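Local coordinates for protein endoglucanase (PDB 6WQV) that hydrolyses beta-linked glucans such as cellulose, and probably xylan-type polysaccharides as well, as a broad-specificity family 5 endoglucanase, at residues Q145-F150 and N194-T199; Q179-V184 and P211-S216; F333-R338 and E347-M352. All blocks are in the same frame, centred on the assembly; numbering follows the deposited sequence. Where two conformers were deposited one is given.

Contact 1 (Q145-F150 and N194-T199)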
# COMPACT_ATOMS: atom_id res chain seq x y z
N GLN A 145 -9.44 0.63 -16.82
CA GLN A 145 -9.70 -0.81 -16.83
C GLN A 145 -9.91 -1.36 -15.43
O GLN A 145 -10.82 -2.18 -15.20
CB GLN A 145 -8.55 -1.55 -17.52
CG GLN A 145 -8.45 -1.34 -19.00
CD GLN A 145 -7.20 -1.95 -19.58
OE1 GLN A 145 -7.12 -3.17 -19.76
NE2 GLN A 145 -6.21 -1.12 -19.87
N ILE A 146 -9.06 -0.97 -14.47
CA ILE A 146 -9.21 -1.47 -13.11
C ILE A 146 -10.50 -0.96 -12.50
O ILE A 146 -11.27 -1.72 -11.90
CB ILE A 146 -7.99 -1.08 -12.25
CG1 ILE A 146 -6.71 -1.68 -12.84
CG2 ILE A 146 -8.21 -1.53 -10.79
CD1 ILE A 146 -5.42 -1.07 -12.29
N ALA A 147 -10.78 0.33 -12.67
CA ALA A 147 -11.94 0.93 -12.04
C ALA A 147 -13.23 0.34 -12.60
O ALA A 147 -14.20 0.15 -11.86
CB ALA A 147 -11.93 2.44 -12.21
N THR A 148 -13.28 0.06 -13.90
CA THR A 148 -14.51 -0.51 -14.45
C THR A 148 -14.70 -1.95 -13.98
O THR A 148 -15.82 -2.36 -13.67
CB THR A 148 -14.57 -0.39 -15.97
OG1 THR A 148 -13.47 -1.05 -16.58
CG2 THR A 148 -14.56 1.06 -16.39
N ARG A 149 -13.62 -2.74 -13.89
CA ARG A 149 -13.79 -4.11 -13.43
C ARG A 149 -14.34 -4.14 -12.01
O ARG A 149 -15.16 -5.00 -11.67
CB ARG A 149 -12.47 -4.88 -13.51
CG ARG A 149 -12.53 -6.27 -12.86
CD ARG A 149 -13.47 -7.23 -13.59
NE ARG A 149 -12.87 -7.75 -14.81
CZ ARG A 149 -12.37 -8.98 -14.96
NH1 ARG A 149 -12.36 -9.86 -13.96
NH2 ARG A 149 -11.85 -9.32 -16.13
N PHE A 150 -13.88 -3.22 -11.16
CA PHE A 150 -14.18 -3.21 -9.73
C PHE A 150 -15.21 -2.17 -9.35
O PHE A 150 -15.41 -1.90 -8.17
CB PHE A 150 -12.88 -3.06 -8.93
CG PHE A 150 -12.00 -4.27 -8.99
CD1 PHE A 150 -12.21 -5.34 -8.13
CD2 PHE A 150 -10.98 -4.37 -9.93
CE1 PHE A 150 -11.42 -6.47 -8.20
CE2 PHE A 150 -10.18 -5.50 -10.00
CZ PHE A 150 -10.41 -6.55 -9.14
N ASN A 194 -9.21 11.73 -11.44
CA ASN A 194 -10.13 12.05 -12.54
C ASN A 194 -10.57 10.79 -13.27
O ASN A 194 -11.73 10.66 -13.67
CB ASN A 194 -9.46 13.00 -13.53
CG ASN A 194 -9.20 14.38 -12.96
OD1 ASN A 194 -9.81 14.79 -11.97
ND2 ASN A 194 -8.30 15.12 -13.59
N THR A 195 -9.63 9.85 -13.49
CA THR A 195 -9.92 8.64 -14.25
C THR A 195 -10.95 7.78 -13.54
O THR A 195 -11.87 7.24 -14.17
CB THR A 195 -8.61 7.87 -14.47
OG1 THR A 195 -7.72 8.64 -15.29
CG2 THR A 195 -8.86 6.49 -15.10
N VAL A 196 -10.84 7.66 -12.21
CA VAL A 196 -11.79 6.86 -11.46
C VAL A 196 -13.16 7.53 -11.45
O VAL A 196 -14.19 6.88 -11.68
CB VAL A 196 -11.25 6.61 -10.05
CG1 VAL A 196 -12.34 5.98 -9.18
CG2 VAL A 196 -10.01 5.73 -10.08
N ARG A 197 -13.21 8.85 -11.20
CA ARG A 197 -14.51 9.51 -11.08
C ARG A 197 -15.28 9.49 -12.40
O ARG A 197 -16.51 9.51 -12.40
CB ARG A 197 -14.34 10.95 -10.58
CG ARG A 197 -13.66 11.09 -9.23
CD ARG A 197 -14.37 10.28 -8.14
NE ARG A 197 -13.79 10.59 -6.84
CZ ARG A 197 -13.77 9.76 -5.81
NH1 ARG A 197 -14.29 8.53 -5.91
NH2 ARG A 197 -13.22 10.15 -4.67
N ALA A 198 -14.56 9.44 -13.52
CA ALA A 198 -15.17 9.41 -14.84
C ALA A 198 -15.95 8.13 -15.11
O ALA A 198 -16.68 8.08 -16.12
CB ALA A 198 -14.06 9.57 -15.89
N THR A 199 -15.84 7.12 -14.26
CA THR A 199 -16.61 5.89 -14.44
C THR A 199 -17.92 5.91 -13.67
O THR A 199 -18.75 5.01 -13.88
CB THR A 199 -15.79 4.65 -14.06
OG1 THR A 199 -15.43 4.68 -12.67
CG2 THR A 199 -14.52 4.58 -14.89
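Ala147 and Thr199 meet where helices 129-149 and 179-197 come to their ends, and the small side chain of Ala147 is consistent with the close approach of the backbones, Ala147 CA lying 6.0 Å from Val196 CA. On the inner side, Ala147 CB faces Val196 CG2 at 4.4 Å, and both side chains rest on Phe159 of strand 157-160, so this half is buried and wholly apolar. Thr199 lies in the turn where helix 179-197 runs out. Its hydroxyl lies 4.2 Å from Ala147 CB as a plain van der Waals neighbour and turns back to its own chain, where Thr199 OG1 donates to Val196 O at 2.7 Å, in the carbonyl plane. Val196 O takes the backbone N of Thr199 too, so one carbonyl holds the turn by two bonds. With chi1 at 63°, OG1 sits between the backbone N and carbonyl carbon, which sends CG2 to the solvent side. There Thr199 CG2 touches Thr148 CG2 at 3.8 Å, the two side chains crossing at about a right angle, but Thr148 is exposed and Thr199 partly so. Asn203 ND2 bonds both Thr199 OG1 and Ala147 O, bridging the helix ends. A valine in place of Thr199 would probably leave Val196 O with one donor fewer and Asn203 without one of its two acceptors, freeing the turn to shift. The two helices are neighbours in the outer layer of the (beta/alpha)8 TIM barrel of family 5 glycoside hydrolases, lying over strand 157-160.

Contact 2 (Q179-V184 and P211-S216); sequences QEARQV and PTYAAS
Tyr213 packs its ring against the start of helix 179-197, overlapping Ala181 and Arg182. The Ala181 methyl comes in at the ring edge, near its plane, with CB 4.0 Å from Tyr213 CE2. One residue on, the aliphatic part of Arg182 takes the neighbouring carbon: Arg182 CG stands 4.1 Å from Tyr213 CD2 and 4.2 Å from Tyr213 CB, approaching the ring obliquely. The guanidinium does not stack on the tyrosine, its plane being turned 73° from that of the ring. A bend at chi3 (-63°) folds the arginine chain, and its head is held by a salt bridge from NE to Asp224 and a hydrogen bond from NH1 to Gly176 O. The segment 211-216 runs on from the C-terminal end of barrel strand 208-211, the end where a TIM barrel carries its active site; here the Tyr213 side chain is about 12 Å from a bound glucose, so it belongs to the surroundings of the sugar site and not to its wall. Tyr213 holds CG anti to its backbone N (chi1 180°), which carries the ring out to the helix and its hydroxyl to the loop before it, where OH pairs with Glu173 O and Leu167 N. The loop itself is braced from within: Thr212 OG1 donates to Ser216 O at 2.7 Å, reaching it from above the carbonyl plane, while Ser216 N bonds to Tyr213 O.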
# COMPACT_ATOMS: atom_id res chain seq x y z
N GLN A 179 12.59 18.69 -7.24
CA GLN A 179 11.35 19.46 -7.29
C GLN A 179 10.50 19.05 -8.48
O GLN A 179 9.28 18.95 -8.38
CB GLN A 179 11.70 20.95 -7.37
CG GLN A 179 10.51 21.85 -7.53
CD GLN A 179 10.90 23.30 -7.41
OE1 GLN A 179 11.50 23.72 -6.43
NE2 GLN A 179 10.56 24.09 -8.43
N GLU A 180 11.14 18.80 -9.63
CA GLU A 180 10.40 18.39 -10.81
C GLU A 180 9.63 17.09 -10.56
O GLU A 180 8.46 16.97 -10.93
CB GLU A 180 11.36 18.25 -11.99
CG GLU A 180 10.73 17.75 -13.27
CD GLU A 180 11.71 17.72 -14.44
OE1 GLU A 180 12.62 18.58 -14.49
OE2 GLU A 180 11.58 16.82 -15.30
N ALA A 181 10.27 16.11 -9.92
CA ALA A 181 9.59 14.84 -9.68
C ALA A 181 8.40 15.03 -8.76
O ALA A 181 7.35 14.40 -8.95
CB ALA A 181 10.56 13.83 -9.07
N ARG A 182 8.55 15.84 -7.71
CA ARG A 182 7.45 16.04 -6.78
C ARG A 182 6.29 16.74 -7.46
O ARG A 182 5.12 16.41 -7.21
CB ARG A 182 7.96 16.80 -5.55
CG ARG A 182 9.07 16.03 -4.83
CD ARG A 182 9.54 16.68 -3.54
NE ARG A 182 10.15 18.00 -3.68
CZ ARG A 182 11.46 18.24 -3.76
NH1 ARG A 182 12.34 17.25 -3.74
NH2 ARG A 182 11.88 19.49 -3.86
N GLN A 183 6.59 17.69 -8.35
CA GLN A 183 5.54 18.34 -9.12
C GLN A 183 4.80 17.33 -10.00
O GLN A 183 3.57 17.26 -9.99
CB GLN A 183 6.13 19.43 -10.02
CG GLN A 183 6.56 20.70 -9.33
CD GLN A 183 7.29 21.64 -10.27
OE1 GLN A 183 7.83 21.21 -11.30
NE2 GLN A 183 7.32 22.92 -9.94
N VAL A 184 5.56 16.57 -10.79
CA VAL A 184 4.94 15.64 -11.74
C VAL A 184 4.05 14.62 -11.03
O VAL A 184 2.99 14.25 -11.54
CB VAL A 184 6.04 14.97 -12.60
CG1 VAL A 184 5.45 13.87 -13.46
CG2 VAL A 184 6.72 16.01 -13.49
N PRO A 211 -0.28 8.49 -2.76
CA PRO A 211 0.98 8.69 -2.02
C PRO A 211 1.62 10.03 -2.28
O PRO A 211 1.39 10.64 -3.32
CB PRO A 211 1.87 7.58 -2.57
CG PRO A 211 1.46 7.54 -4.03
CD PRO A 211 -0.04 7.82 -4.05
N THR A 212 2.45 10.48 -1.34
CA THR A 212 3.45 11.49 -1.63
C THR A 212 4.58 10.85 -2.43
O THR A 212 4.58 9.64 -2.71
CB THR A 212 4.02 11.99 -0.31
OG1 THR A 212 4.50 10.85 0.40
CG2 THR A 212 2.97 12.71 0.53
N TYR A 213 5.57 11.67 -2.80
CA TYR A 213 6.81 11.16 -3.36
C TYR A 213 7.35 10.02 -2.49
O TYR A 213 7.54 10.20 -1.28
CB TYR A 213 7.85 12.30 -3.47
CG TYR A 213 9.16 11.80 -4.04
CD1 TYR A 213 10.06 11.11 -3.24
CD2 TYR A 213 9.48 11.96 -5.39
CE1 TYR A 213 11.23 10.60 -3.76
CE2 TYR A 213 10.65 11.45 -5.91
CZ TYR A 213 11.52 10.77 -5.09
OH TYR A 213 12.70 10.27 -5.61
N ALA A 214 7.57 8.86 -3.10
CA ALA A 214 8.07 7.64 -2.43
C ALA A 214 7.23 7.22 -1.22
O ALA A 214 7.69 6.44 -0.39
CB ALA A 214 9.55 7.75 -2.05
N ALA A 215 5.99 7.70 -1.14
CA ALA A 215 5.14 7.51 0.04
C ALA A 215 5.87 7.90 1.32
O ALA A 215 5.68 7.30 2.39
CB ALA A 215 4.61 6.08 0.13
N SER A 216 6.72 8.92 1.23
CA SER A 216 7.53 9.37 2.34
C SER A 216 6.94 10.63 2.94
O SER A 216 6.43 11.50 2.22
CB SER A 216 8.96 9.66 1.88
OG SER A 216 9.73 10.27 2.92

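Contact 3 (F333-R338 and E347-M352); sequences FGLLNR and ELLEAM
Leu335 points its CB toward helix 346-353 and carries this contact from the 333-338 side by itself. From CB the chain runs to CG, set anti to the backbone N (chi1 -168°), a torsion that pushes the branch point out so that its two methyls part over the helix surface. CD1 goes to Leu348, meeting its CD2 at 4.0 Å as the two leucines slant past each other. CD2 lies 4.2 Å from Leu349 CD1. In the conformer given, one of two for this methionine, Met352 CE also meets Leu335 CD2 tip to tip at 3.9 Å, a detail that holds for that copy alone. Three residues from adjoining turns thus receive one forked side chain, all of them buried and the contact entirely apolar. Phe333, two residues upstream, touches a bound beta-D-glucopyranose, while the Leu335 side chain stays about 12 Å from bound sugar of that kind. Trp320 of the last barrel strand, 318-322, touches Leu335, Leu348 and Met352, Trp343 of the hairpin strand 342-343 rests on Leu335 and Leu349, and helix 297-313 packs against the C-terminal helix through Leu348 and Met352.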
# COMPACT_ATOMS: atom_id res chain seq x y z
N PHE A 333 10.03 -9.89 6.51
CA PHE A 333 8.88 -9.21 7.09
C PHE A 333 7.70 -10.15 7.34
O PHE A 333 6.59 -9.68 7.60
CB PHE A 333 8.45 -8.04 6.20
CG PHE A 333 9.35 -6.83 6.29
CD1 PHE A 333 9.38 -6.06 7.45
CD2 PHE A 333 10.10 -6.41 5.21
CE1 PHE A 333 10.18 -4.93 7.53
CE2 PHE A 333 10.90 -5.28 5.28
CZ PHE A 333 10.94 -4.54 6.45
N GLY A 334 7.92 -11.46 7.28
CA GLY A 334 6.82 -12.39 7.46
C GLY A 334 6.21 -12.30 8.85
O GLY A 334 6.89 -12.04 9.85
N LEU A 335 4.91 -12.55 8.91
CA LEU A 335 4.17 -12.60 10.16
C LEU A 335 3.31 -13.85 10.14
O LEU A 335 3.39 -14.67 11.07
CB LEU A 335 3.35 -11.33 10.34
CG LEU A 335 2.74 -11.05 11.71
CD1 LEU A 335 3.80 -10.84 12.76
CD2 LEU A 335 1.84 -9.84 11.64
N LEU A 336 2.52 -14.02 9.08
CA LEU A 336 1.79 -15.26 8.84
C LEU A 336 2.65 -16.17 7.98
O LEU A 336 3.07 -15.79 6.88
CB LEU A 336 0.49 -14.98 8.08
CG LEU A 336 -0.33 -16.21 7.64
CD1 LEU A 336 -0.77 -17.01 8.86
CD2 LEU A 336 -1.52 -15.77 6.81
N ASN A 337 2.92 -17.38 8.46
CA ASN A 337 3.54 -18.40 7.63
C ASN A 337 2.43 -19.02 6.80
O ASN A 337 1.61 -19.79 7.31
CB ASN A 337 4.28 -19.42 8.50
CG ASN A 337 5.05 -20.42 7.68
OD1 ASN A 337 4.64 -20.80 6.58
ND2 ASN A 337 6.17 -20.88 8.22
N ARG A 338 2.37 -18.66 5.51
CA ARG A 338 1.20 -18.99 4.71
C ARG A 338 1.09 -20.49 4.44
O ARG A 338 -0.02 -21.02 4.34
CB ARG A 338 1.24 -18.21 3.39
CG ARG A 338 1.09 -16.70 3.56
CD ARG A 338 1.08 -15.99 2.24
NE ARG A 338 1.54 -14.61 2.40
CZ ARG A 338 1.78 -13.79 1.39
NH1 ARG A 338 1.59 -14.19 0.14
NH2 ARG A 338 2.22 -12.57 1.63
N GLU A 347 4.07 -13.39 19.91
CA GLU A 347 4.21 -12.30 20.88
C GLU A 347 4.16 -10.94 20.18
O GLU A 347 3.65 -9.97 20.75
CB GLU A 347 5.52 -12.45 21.64
CG GLU A 347 5.59 -13.64 22.58
CD GLU A 347 6.79 -13.59 23.50
OE1 GLU A 347 7.40 -12.51 23.63
OE2 GLU A 347 7.14 -14.64 24.08
N LEU A 348 4.68 -10.87 18.96
CA LEU A 348 4.62 -9.63 18.20
C LEU A 348 3.20 -9.35 17.72
O LEU A 348 2.73 -8.21 17.82
CB LEU A 348 5.59 -9.73 17.02
CG LEU A 348 5.57 -8.58 16.01
CD1 LEU A 348 5.87 -7.26 16.66
CD2 LEU A 348 6.58 -8.88 14.90
N LEU A 349 2.51 -10.37 17.22
CA LEU A 349 1.10 -10.20 16.87
C LEU A 349 0.30 -9.68 18.06
O LEU A 349 -0.45 -8.71 17.95
CB LEU A 349 0.51 -11.52 16.35
CG LEU A 349 -0.94 -11.48 15.88
CD1 LEU A 349 -1.05 -10.65 14.60
CD2 LEU A 349 -1.49 -12.88 15.66
N GLU A 350 0.47 -10.31 19.23
CA GLU A 350 -0.25 -9.88 20.42
C GLU A 350 0.08 -8.43 20.76
O GLU A 350 -0.80 -7.67 21.18
CB GLU A 350 0.13 -10.81 21.58
CG GLU A 350 -0.41 -10.44 22.94
CD GLU A 350 0.09 -11.37 24.05
OE1 GLU A 350 1.33 -11.45 24.26
OE2 GLU A 350 -0.74 -12.03 24.69
N ALA A 351 1.34 -8.03 20.60
CA ALA A 351 1.73 -6.67 20.91
C ALA A 351 1.00 -5.66 20.03
O ALA A 351 0.59 -4.60 20.50
CB ALA A 351 3.25 -6.52 20.73
N MET A 352 0.81 -5.98 18.75
CA MET A 352 0.15 -5.05 17.85
C MET A 352 -1.36 -5.08 17.97
O MET A 352 -2.02 -4.13 17.54
CB MET A 352 0.60 -5.33 16.42
CG MET A 352 2.09 -5.08 16.26
SD MET A 352 2.65 -5.22 14.58
CE MET A 352 2.26 -6.95 14.28

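In the fold
From the N terminus, contact 1 begins at the end of helix 129-149. Before it closes at 194-199, the chain passes through strand 157-160 and opens contact 2 at 179-184, so the two loops cross; both draw on helix 179-197, contact 2 near its start and contact 1 at its end, with nearest atoms about 12 Å apart. Contact 2 closes at 211-216, after strand 208-211. Contact 3 follows in series, a short closure across the hairpin of strands 336-337 and 342-343, on the opposite side of the chain's centre. Contact 1 joins two barrel helices, contact 2 a helix to a post-strand loop, and contact 3 the C-terminal helix to the segment after the last barrel strand.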